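Local coordinates for citrate synthase (Metallosphaera sedula, PDB 6ABX), which probably condenses oxaloacetate with acetyl-CoA and water to give citrate and CoA, the entry step of the tricarboxylic acid cycle, at residues Phe225-Glu235 against Arg281-Ile292. Residues are numbered along the deposited sequence; the frame is centred on the assembly and turned at random.
Sequences FMEIETPDNVE and RLFEIANRVEEI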
ATOM      1  N   PHE A 225      -3.288  10.780 -29.375  1.00 16.07           N
ATOM      2  CA  PHE A 225      -2.495  11.048 -30.570  1.00 15.42           C
ATOM      3  C   PHE A 225      -2.742   9.951 -31.632  1.00 16.22           C
ATOM      4  O   PHE A 225      -2.830  10.242 -32.860  1.00 16.70           O
ATOM      5  CB  PHE A 225      -0.995  11.158 -30.281  1.00 15.69           C
ATOM      6  CG  PHE A 225      -0.620  12.124 -29.184  1.00 15.40           C
ATOM      7  CD1 PHE A 225      -1.348  13.282 -28.925  1.00 15.30           C
ATOM      8  CD2 PHE A 225       0.478  11.847 -28.376  1.00 15.13           C
ATOM      9  CE1 PHE A 225      -0.963  14.155 -27.912  1.00 14.57           C
ATOM     10  CE2 PHE A 225       0.841  12.709 -27.361  1.00 14.58           C
ATOM     11  CZ  PHE A 225       0.111  13.841 -27.107  1.00 14.78           C
ATOM     12  N   MET A 226      -2.811   8.685 -31.187  1.00 17.22           N
ATOM     13  CA  MET A 226      -3.005   7.574 -32.105  1.00 17.59           C
ATOM     14  C   MET A 226      -4.402   7.689 -32.735  1.00 19.39           C
ATOM     15  O   MET A 226      -4.543   7.450 -33.919  1.00 21.34           O
ATOM     16  CB  MET A 226      -2.857   6.237 -31.385  1.00 19.76           C
ATOM     17  CG  MET A 226      -1.434   5.967 -31.001  1.00 22.64           C
ATOM     18  SD  MET A 226      -1.346   4.435 -30.071  1.00 25.45           S
ATOM     19  CE  MET A 226       0.398   4.140 -30.290  1.00 25.15           C
ATOM     20  N   GLU A 227      -5.398   8.089 -31.954  1.00 18.73           N
ATOM     21  CA  GLU A 227      -6.798   8.220 -32.503  1.00 19.07           C
ATOM     22  C   GLU A 227      -6.867   9.367 -33.527  1.00 18.24           C
ATOM     23  O   GLU A 227      -7.594   9.257 -34.545  1.00 20.13           O
ATOM     24  CB  GLU A 227      -7.829   8.423 -31.395  1.00 22.02           C
ATOM     25  CG  GLU A 227      -8.000   7.223 -30.478  1.00 24.32           C
ATOM     26  CD  GLU A 227      -8.910   7.450 -29.293  1.00 30.51           C
ATOM     27  OE1 GLU A 227      -9.282   8.609 -29.028  1.00 31.55           O
ATOM     28  OE2 GLU A 227      -9.263   6.452 -28.636  1.00 30.29           O
ATOM     29  N   ILE A 228      -6.079  10.429 -33.342  1.00 18.89           N
ATOM     30  CA  ILE A 228      -6.053  11.574 -34.259  1.00 18.70           C
ATOM     31  C   ILE A 228      -5.541  11.083 -35.617  1.00 22.07           C
ATOM     32  O   ILE A 228      -6.071  11.486 -36.646  1.00 20.52           O
ATOM     33  CB  ILE A 228      -5.232  12.746 -33.690  1.00 17.17           C
ATOM     34  CG1 ILE A 228      -5.926  13.368 -32.475  1.00 15.89           C
ATOM     35  CG2 ILE A 228      -4.873  13.788 -34.741  1.00 17.08           C
ATOM     36  CD1 ILE A 228      -5.046  14.242 -31.676  1.00 15.66           C
ATOM     37  N   GLU A 229      -4.515  10.215 -35.588  1.00 23.36           N
ATOM     38  CA  GLU A 229      -3.963   9.494 -36.755  1.00 25.65           C
ATOM     39  C   GLU A 229      -3.085  10.373 -37.652  1.00 26.98           C
ATOM     40  O   GLU A 229      -1.974   9.965 -38.025  1.00 25.26           O
ATOM     41  CB  GLU A 229      -5.055   8.896 -37.640  1.00 32.18           C
ATOM     42  CG  GLU A 229      -5.696   7.655 -37.075  1.00 37.56           C
ATOM     43  CD  GLU A 229      -6.400   6.796 -38.113  1.00 46.30           C
ATOM     44  OE1 GLU A 229      -7.435   6.196 -37.765  1.00 53.68           O
ATOM     45  OE2 GLU A 229      -5.911   6.732 -39.272  1.00 51.38           O
ATOM     46  N   THR A 230      -3.594  11.523 -38.100  1.00 24.34           N
ATOM     47  CA  THR A 230      -2.854  12.368 -39.012  1.00 26.31           C
ATOM     48  C   THR A 230      -2.788  13.783 -38.459  1.00 24.73           C
ATOM     49  O   THR A 230      -3.742  14.261 -37.829  1.00 23.28           O
ATOM     50  CB  THR A 230      -3.507  12.417 -40.398  1.00 30.77           C
ATOM     51  OG1 THR A 230      -4.759  13.075 -40.231  1.00 30.84           O
ATOM     52  CG2 THR A 230      -3.779  11.067 -41.024  1.00 31.68           C
ATOM     53  N   PRO A 231      -1.671  14.508 -38.680  1.00 24.25           N
ATOM     54  CA  PRO A 231      -1.562  15.888 -38.228  1.00 23.51           C
ATOM     55  C   PRO A 231      -2.698  16.832 -38.676  1.00 24.72           C
ATOM     56  O   PRO A 231      -3.078  17.756 -37.897  1.00 22.70           O
ATOM     57  CB  PRO A 231      -0.221  16.373 -38.782  1.00 26.14           C
ATOM     58  CG  PRO A 231       0.580  15.113 -39.056  1.00 25.90           C
ATOM     59  CD  PRO A 231      -0.412  13.990 -39.260  1.00 25.29           C
ATOM     60  N   ASP A 232      -3.237  16.589 -39.881  1.00 25.62           N
ATOM     61  CA  ASP A 232      -4.290  17.438 -40.490  1.00 28.61           C
ATOM     62  C   ASP A 232      -5.632  17.249 -39.775  1.00 25.36           C
ATOM     63  O   ASP A 232      -6.521  18.142 -39.885  1.00 23.97           O
ATOM     64  CB  ASP A 232      -4.495  17.127 -41.978  1.00 32.29           C
ATOM     65  CG  ASP A 232      -3.457  17.766 -42.891  1.00 41.08           C
ATOM     66  OD1 ASP A 232      -2.744  18.677 -42.431  1.00 45.34           O
ATOM     67  OD2 ASP A 232      -3.385  17.358 -44.070  1.00 54.03           O
ATOM     68  N   ASN A 233      -5.776  16.145 -39.030  1.00 22.00           N
ATOM     69  CA  ASN A 233      -6.965  15.870 -38.268  1.00 20.96           C
ATOM     70  C   ASN A 233      -6.903  16.455 -36.837  1.00 17.39           C
ATOM     71  O   ASN A 233      -7.861  16.251 -36.099  1.00 18.66           O
ATOM     72  CB  ASN A 233      -7.215  14.369 -38.179  1.00 21.43           C
ATOM     73  CG  ASN A 233      -8.582  13.968 -37.669  1.00 23.79           C
ATOM     74  OD1 ASN A 233      -9.603  14.543 -38.064  1.00 25.51           O
ATOM     75  ND2 ASN A 233      -8.642  12.975 -36.795  1.00 22.12           N
ATOM     76  N   VAL A 234      -5.843  17.165 -36.431  1.00 15.57           N
ATOM     77  CA  VAL A 234      -5.740  17.579 -35.047  1.00 15.85           C
ATOM     78  C   VAL A 234      -6.860  18.570 -34.646  1.00 16.07           C
ATOM     79  O   VAL A 234      -7.517  18.414 -33.587  1.00 15.22           O
ATOM     80  CB  VAL A 234      -4.376  18.210 -34.775  1.00 15.80           C
ATOM     81  CG1 VAL A 234      -4.403  19.052 -33.527  1.00 15.99           C
ATOM     82  CG2 VAL A 234      -3.302  17.139 -34.737  1.00 17.22           C
ATOM     83  N   GLU A 235      -7.080  19.598 -35.488  1.00 16.90           N
ATOM     84  CA  GLU A 235      -8.017  20.669 -35.119  1.00 17.80           C
ATOM     85  C   GLU A 235      -9.433  20.077 -34.987  1.00 15.60           C
ATOM     86  O   GLU A 235     -10.201  20.442 -34.053  1.00 16.31           O
ATOM     87  CB  GLU A 235      -7.898  21.826 -36.108  1.00 22.33           C
ATOM     88  CG  GLU A 235      -6.482  22.393 -36.160  1.00 29.90           C
ATOM     89  CD  GLU A 235      -5.327  21.566 -36.775  1.00 36.33           C
ATOM     90  OE1 GLU A 235      -4.150  21.888 -36.433  1.00 52.43           O
ATOM     91  OE2 GLU A 235      -5.543  20.597 -37.604  1.00 32.58           O
ATOM     92  N   ARG A 281       5.147  11.076 -37.178  1.00 24.18           N
ATOM     93  CA  ARG A 281       3.763  11.468 -37.352  1.00 25.70           C
ATOM     94  C   ARG A 281       3.164  11.768 -35.973  1.00 21.80           C
ATOM     95  O   ARG A 281       2.534  12.822 -35.747  1.00 21.75           O
ATOM     96  CB  ARG A 281       3.032  10.330 -38.057  1.00 27.06           C
ATOM     97  CG  ARG A 281       1.554  10.564 -38.317  1.00 32.05           C
ATOM     98  CD  ARG A 281       1.003   9.603 -39.361  1.00 33.92           C
ATOM     99  NE  ARG A 281       1.202   8.194 -39.030  1.00 38.63           N
ATOM    100  CZ  ARG A 281       0.506   7.492 -38.115  1.00 40.99           C
ATOM    101  NH1 ARG A 281       0.581   6.179 -38.129  1.00 42.74           N
ATOM    102  NH2 ARG A 281      -0.236   8.073 -37.177  1.00 41.46           N
ATOM    103  N   LEU A 282       3.392  10.853 -35.034  1.00 19.11           N
ATOM    104  CA  LEU A 282       2.810  10.987 -33.706  1.00 18.04           C
ATOM    105  C   LEU A 282       3.373  12.192 -32.978  1.00 17.45           C
ATOM    106  O   LEU A 282       2.621  12.876 -32.236  1.00 18.35           O
ATOM    107  CB  LEU A 282       2.971   9.702 -32.883  1.00 17.45           C
ATOM    108  CG  LEU A 282       2.139   8.498 -33.308  1.00 19.78           C
ATOM    109  CD1 LEU A 282       2.489   7.293 -32.450  1.00 20.38           C
ATOM    110  CD2 LEU A 282       0.649   8.753 -33.186  1.00 21.09           C
ATOM    111  N   PHE A 283       4.653  12.512 -33.175  1.00 17.81           N
ATOM    112  CA  PHE A 283       5.206  13.716 -32.610  1.00 20.28           C
ATOM    113  C   PHE A 283       4.645  14.989 -33.263  1.00 18.21           C
ATOM    114  O   PHE A 283       4.469  15.971 -32.562  1.00 19.28           O
ATOM    115  CB  PHE A 283       6.735  13.725 -32.679  1.00 22.62           C
ATOM    116  CG  PHE A 283       7.345  13.076 -31.470  1.00 24.44           C
ATOM    117  CD1 PHE A 283       7.513  13.815 -30.310  1.00 27.36           C
ATOM    118  CD2 PHE A 283       7.714  11.738 -31.484  1.00 29.45           C
ATOM    119  CE1 PHE A 283       8.047  13.208 -29.187  1.00 27.55           C
ATOM    120  CE2 PHE A 283       8.236  11.132 -30.352  1.00 26.74           C
ATOM    121  CZ  PHE A 283       8.404  11.880 -29.211  1.00 27.65           C
ATOM    122  N   GLU A 284       4.477  14.985 -34.582  1.00 21.27           N
ATOM    123  CA  GLU A 284       3.854  16.126 -35.293  1.00 22.40           C
ATOM    124  C   GLU A 284       2.468  16.380 -34.688  1.00 20.28           C
ATOM    125  O   GLU A 284       2.135  17.545 -34.357  1.00 19.29           O
ATOM    126  CB  GLU A 284       3.778  15.837 -36.792  1.00 29.11           C
ATOM    127  CG  GLU A 284       5.149  15.813 -37.445  1.00 35.99           C
ATOM    128  CD  GLU A 284       5.222  15.376 -38.902  1.00 44.68           C
ATOM    129  OE1 GLU A 284       4.180  14.975 -39.471  1.00 47.22           O
ATOM    130  OE2 GLU A 284       6.340  15.425 -39.464  1.00 49.24           O
ATOM    131  N   ILE A 285       1.702  15.297 -34.540  1.00 19.07           N
ATOM    132  CA  ILE A 285       0.358  15.361 -33.914  1.00 18.54           C
ATOM    133  C   ILE A 285       0.452  15.980 -32.527  1.00 17.38           C
ATOM    134  O   ILE A 285      -0.277  16.927 -32.186  1.00 16.06           O
ATOM    135  CB  ILE A 285      -0.323  13.992 -33.915  1.00 18.03           C
ATOM    136  CG1 ILE A 285      -0.667  13.550 -35.333  1.00 19.52           C
ATOM    137  CG2 ILE A 285      -1.525  13.990 -32.983  1.00 17.95           C
ATOM    138  CD1 ILE A 285      -1.092  12.130 -35.439  1.00 19.49           C
ATOM    139  N   ALA A 286       1.353  15.465 -31.670  1.00 17.01           N
ATOM    140  CA  ALA A 286       1.449  15.931 -30.311  1.00 15.88           C
ATOM    141  C   ALA A 286       1.782  17.436 -30.246  1.00 16.27           C
ATOM    142  O   ALA A 286       1.230  18.211 -29.448  1.00 16.62           O
ATOM    143  CB  ALA A 286       2.493  15.083 -29.586  1.00 16.94           C
ATOM    144  N   ASN A 287       2.702  17.870 -31.099  1.00 17.77           N
ATOM    145  CA  ASN A 287       3.139  19.242 -31.131  1.00 21.18           C
ATOM    146  C   ASN A 287       1.978  20.169 -31.512  1.00 18.56           C
ATOM    147  O   ASN A 287       1.793  21.227 -30.873  1.00 18.93           O
ATOM    148  CB  ASN A 287       4.370  19.394 -32.027  1.00 23.92           C
ATOM    149  CG  ASN A 287       5.610  18.866 -31.316  1.00 32.75           C
ATOM    150  OD1 ASN A 287       5.632  18.685 -30.080  1.00 36.73           O
ATOM    151  ND2 ASN A 287       6.655  18.626 -32.085  1.00 38.54           N
ATOM    152  N   ARG A 288       1.199  19.756 -32.515  1.00 19.32           N
ATOM    153  CA  ARG A 288       0.011  20.527 -32.910  1.00 21.41           C
ATOM    154  C   ARG A 288      -1.034  20.573 -31.803  1.00 18.40           C
ATOM    155  O   ARG A 288      -1.598  21.646 -31.542  1.00 18.20           O
ATOM    156  CB  ARG A 288      -0.592  20.013 -34.214  1.00 23.29           C
ATOM    157  CG  ARG A 288       0.241  20.329 -35.436  1.00 31.45           C
ATOM    158  CD  ARG A 288      -0.032  19.337 -36.546  1.00 36.42           C
ATOM    159  NE  ARG A 288       0.009  19.882 -37.896  1.00 43.01           N
ATOM    160  CZ  ARG A 288      -1.091  20.185 -38.597  1.00 46.33           C
ATOM    161  NH1 ARG A 288      -2.229  20.483 -37.975  1.00 47.27           N
ATOM    162  NH2 ARG A 288      -1.048  20.158 -39.912  1.00 43.85           N
ATOM    163  N   VAL A 289      -1.301  19.441 -31.122  1.00 15.39           N
ATOM    164  CA  VAL A 289      -2.215  19.445 -30.026  1.00 15.38           C
ATOM    165  C   VAL A 289      -1.730  20.391 -28.929  1.00 16.94           C
ATOM    166  O   VAL A 289      -2.510  21.169 -28.334  1.00 14.87           O
ATOM    167  CB  VAL A 289      -2.424  18.035 -29.437  1.00 15.42           C
ATOM    168  CG1 VAL A 289      -3.205  18.090 -28.144  1.00 16.70           C
ATOM    169  CG2 VAL A 289      -3.090  17.105 -30.429  1.00 16.02           C
ATOM    170  N   GLU A 290      -0.411  20.339 -28.663  1.00 16.76           N
ATOM    171  CA  GLU A 290       0.156  21.193 -27.628  1.00 18.43           C
ATOM    172  C   GLU A 290      -0.091  22.677 -27.953  1.00 18.04           C
ATOM    173  O   GLU A 290      -0.545  23.426 -27.087  1.00 18.65           O
ATOM    174  CB  GLU A 290       1.659  20.892 -27.477  1.00 19.58           C
ATOM    175  CG  GLU A 290       2.258  21.495 -26.227  1.00 22.63           C
ATOM    176  CD  GLU A 290       3.697  21.940 -26.398  1.00 28.03           C
ATOM    177  OE1 GLU A 290       4.377  22.268 -25.387  1.00 32.47           O
ATOM    178  OE2 GLU A 290       4.125  22.028 -27.555  1.00 32.61           O
ATOM    179  N   GLU A 291       0.136  23.055 -29.213  1.00 20.50           N
ATOM    180  CA  GLU A 291      -0.011  24.460 -29.689  1.00 23.41           C
ATOM    181  C   GLU A 291      -1.446  24.965 -29.466  1.00 21.54           C
ATOM    182  O   GLU A 291      -1.647  26.032 -28.896  1.00 23.63           O
ATOM    183  CB  GLU A 291       0.337  24.602 -31.164  1.00 26.78           C
ATOM    184  CG  GLU A 291       1.797  24.352 -31.489  1.00 34.60           C
ATOM    185  CD  GLU A 291       2.175  24.404 -32.977  1.00 45.00           C
ATOM    186  OE1 GLU A 291       1.303  24.139 -33.856  1.00 45.17           O
ATOM    187  OE2 GLU A 291       3.364  24.703 -33.265  1.00 52.57           O
ATOM    188  N   ILE A 292      -2.436  24.159 -29.843  1.00 21.47           N
ATOM    189  CA  ILE A 292      -3.871  24.527 -29.718  1.00 22.35           C
ATOM    190  C   ILE A 292      -4.274  24.583 -28.254  1.00 20.77           C
ATOM    191  O   ILE A 292      -4.973  25.498 -27.782  1.00 22.94           O
ATOM    192  CB  ILE A 292      -4.766  23.551 -30.513  1.00 24.00           C
ATOM    193  CG1 ILE A 292      -4.437  23.566 -31.997  1.00 28.87           C
ATOM    194  CG2 ILE A 292      -6.240  23.830 -30.263  1.00 28.70           C
ATOM    195  CD1 ILE A 292      -4.900  22.313 -32.725  1.00 31.40           C
TER
HETATM  196  O   HOH W   1      -2.405   6.464 -35.450  1.00 41.16           O
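Pro231 and Ile285 bring the backbones closest, CA to CA 4.8 Å, where the turn linking helices 220-228 and 234-243 presses on helix 277-297; Glu229, just past the end of the first helix, has a positive phi (76°). Ile285 fits under this turn: its CD1 meets the Glu229 carbonyl, its CG1 the Pro231 ring, and its CG2, anti to the backbone N, the branches of Ile228. Ala286 CB sits over one face of the Phe225 ring, a CH-pi contact 3.7 Å from the centroid. Val234 is a knob among Ile285, Arg288, Val289 and Ile292, tight at CG1 to Ile292 CD1 (3.4 Å). Arg281 NH2 gives Glu229 O a weak, bent hydrogen bond (117°) and reaches Met226 O through a water. One face of the Arg288 guanidinium covers the tilted Pro231 carbonyl; salt bridges join its NH1, at the edge, to Glu235 OE1 (2.8 Å) and, longer, its NH2 to Asp232 OD1 (3.4 Å). A leucine in its place would probably leave both carboxylates without their shared cation and the Pro231 carbonyl uncovered. This three-helix packing belongs to the mainly helical citrate synthase fold, with Val289 beside Leu248 and Phe251 of the acetyl-CoA site.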